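Aminotransferase class-III (Sphaerobacter thermophilus DSM 20745, PDB 6K8H) belongs to the class-III aminotransferases, proteins of fold type I among pyridoxal-phosphate-dependent enzymes. Local coordinates at residues 217-222 with 248-253. Numbering follows the deposited sequence.
Sequences AAVLID and YGIVLI
The peptide planes of A217-I221 and V251-I253 are the flat groups here, bonded edge to edge by four hydrogen bonds that join the two strands in parallel. V219 turns both its polar backbone atoms to this one neighbour, its N donating to V251 O and its O receiving I253 N at 2.9 Å, the latter nearly linear (173°). V251 N to A217 O and I221 N to I253 O extend the ladder. Between the rungs, A218 CA approaches V251 O to 3.0 Å in a CA-H...O contact.

One face of this ribbon carries A218, L220, V251 and I253. With CG1 of I253 anti to its carbonyl carbon (chi1 -56°), CD1 reaches back over A218 CB (3.7 Å), while CG2 meets L220 CD1 at 3.7 Å. On the other face, V219 CG2 touches I250 CG2 at 3.9 Å, and L252 CD1 reaches I221 CG2, also at 3.9 Å.

The two strands and helix 235-248 form a right-handed beta-alpha-beta crossover within the mixed sheet of the large domain. A Schellman motif at G249 ends the helix. Beyond I221, D222 touches (5-hydroxy-4,6-dimethylpyridin-3-yl)methyl dihydrogen phosphate. Helix 127-142 covers A218 and V251, helix 235-248 packs on V219 and I221, strand 146-150 pairs with the other edge of strand 216-221, and strand 277-281 lies beyond 251-255.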
loop_
_atom_site.group_PDB
_atom_site.type_symbol
_atom_site.label_atom_id
_atom_site.label_comp_id
_atom_site.label_asym_id
_atom_site.label_seq_id
_atom_site.Cartn_x
_atom_site.Cartn_y
_atom_site.Cartn_z
ATOM N N ALA B 217 9.134 -12.564 -17.756
ATOM C CA ALA B 217 9.924 -11.494 -17.150
ATOM C C ALA B 217 10.528 -11.906 -15.810
ATOM O O ALA B 217 11.657 -11.516 -15.487
ATOM C CB ALA B 217 9.062 -10.249 -16.950
ATOM N N ALA B 218 9.794 -12.677 -15.008
ATOM C CA ALA B 218 10.226 -12.965 -13.649
ATOM C C ALA B 218 9.677 -14.299 -13.161
ATOM O O ALA B 218 8.620 -14.762 -13.607
ATOM C CB ALA B 218 9.767 -11.880 -12.665
ATOM N N VAL B 219 10.404 -14.893 -12.218
ATOM C CA VAL B 219 9.898 -15.953 -11.342
ATOM C C VAL B 219 9.867 -15.391 -9.924
ATOM O O VAL B 219 10.892 -14.922 -9.413
ATOM C CB VAL B 219 10.764 -17.221 -11.390
ATOM C CG1 VAL B 219 10.263 -18.227 -10.346
ATOM C CG2 VAL B 219 10.787 -17.850 -12.774
ATOM N N LEU B 220 8.704 -15.438 -9.287
ATOM C CA LEU B 220 8.527 -14.928 -7.933
ATOM C C LEU B 220 8.417 -16.115 -6.990
ATOM O O LEU B 220 7.613 -17.022 -7.232
ATOM C CB LEU B 220 7.278 -14.047 -7.861
ATOM C CG LEU B 220 6.676 -13.632 -6.529
ATOM C CD1 LEU B 220 7.535 -12.540 -5.903
ATOM C CD2 LEU B 220 5.254 -13.166 -6.783
ATOM N N ILE B 221 9.234 -16.132 -5.937
ATOM C CA ILE B 221 9.269 -17.284 -5.042
ATOM C C ILE B 221 9.432 -16.827 -3.596
ATOM O O ILE B 221 10.300 -16.004 -3.291
ATOM C CB ILE B 221 10.389 -18.268 -5.428
ATOM C CG1 ILE B 221 10.349 -19.477 -4.494
ATOM C CG2 ILE B 221 11.751 -17.565 -5.455
ATOM C CD1 ILE B 221 11.310 -20.587 -4.895
ATOM N N ASP B 222 8.579 -17.353 -2.711
ATOM C CA ASP B 222 8.750 -17.224 -1.268
ATOM C C ASP B 222 9.650 -18.357 -0.788
ATOM O O ASP B 222 9.257 -19.524 -0.899
ATOM C CB ASP B 222 7.388 -17.284 -0.586
ATOM C CG ASP B 222 7.447 -17.168 0.929
ATOM O OD1 ASP B 222 8.476 -17.513 1.556
ATOM O OD2 ASP B 222 6.410 -16.742 1.507
ATOM N N TYR B 248 18.295 -17.755 -18.866
ATOM C CA TYR B 248 17.209 -17.271 -19.763
ATOM C C TYR B 248 16.905 -15.773 -19.643
ATOM O O TYR B 248 15.953 -15.339 -20.286
ATOM C CB TYR B 248 15.961 -18.127 -19.547
ATOM C CG TYR B 248 16.145 -19.568 -19.941
ATOM C CD1 TYR B 248 17.128 -19.936 -20.842
ATOM C CD2 TYR B 248 15.325 -20.560 -19.439
ATOM C CE1 TYR B 248 17.305 -21.255 -21.222
ATOM C CE2 TYR B 248 15.488 -21.884 -19.804
ATOM C CZ TYR B 248 16.477 -22.231 -20.703
ATOM O OH TYR B 248 16.644 -23.531 -21.070
ATOM N N GLY B 249 17.681 -15.021 -18.873
ATOM C CA GLY B 249 17.401 -13.608 -18.703
ATOM C C GLY B 249 16.129 -13.318 -17.940
ATOM O O GLY B 249 15.519 -12.255 -18.134
ATOM N N ILE B 250 15.719 -14.235 -17.069
ATOM C CA ILE B 250 14.512 -14.101 -16.258
ATOM C C ILE B 250 14.897 -13.572 -14.882
ATOM O O ILE B 250 15.825 -14.091 -14.243
ATOM C CB ILE B 250 13.776 -15.445 -16.134
ATOM C CG1 ILE B 250 13.311 -15.927 -17.501
ATOM C CG2 ILE B 250 12.585 -15.324 -15.183
ATOM C CD1 ILE B 250 12.924 -17.373 -17.490
ATOM N N VAL B 251 14.173 -12.554 -14.419
ATOM C CA VAL B 251 14.442 -11.927 -13.129
ATOM C C VAL B 251 13.940 -12.850 -12.022
ATOM O O VAL B 251 12.758 -13.204 -11.989
ATOM C CB VAL B 251 13.764 -10.552 -13.047
ATOM C CG1 VAL B 251 13.859 -9.991 -11.646
ATOM C CG2 VAL B 251 14.365 -9.583 -14.087
ATOM N N LEU B 252 14.828 -13.221 -11.100
ATOM C CA LEU B 252 14.442 -14.022 -9.939
ATOM C C LEU B 252 14.121 -13.081 -8.778
ATOM O O LEU B 252 14.994 -12.336 -8.303
ATOM C CB LEU B 252 15.551 -15.013 -9.575
ATOM C CG LEU B 252 15.350 -15.933 -8.354
ATOM C CD1 LEU B 252 14.059 -16.762 -8.440
ATOM C CD2 LEU B 252 16.559 -16.854 -8.194
ATOM N N ILE B 253 12.861 -13.100 -8.336
ATOM C CA ILE B 253 12.382 -12.267 -7.240
ATOM C C ILE B 253 12.114 -13.155 -6.027
ATOM O O ILE B 253 11.262 -14.049 -6.084
ATOM C CB ILE B 253 11.101 -11.506 -7.617
ATOM C CG1 ILE B 253 11.295 -10.654 -8.878
ATOM C CG2 ILE B 253 10.654 -10.632 -6.453
ATOM C CD1 ILE B 253 10.006 -10.103 -9.398
#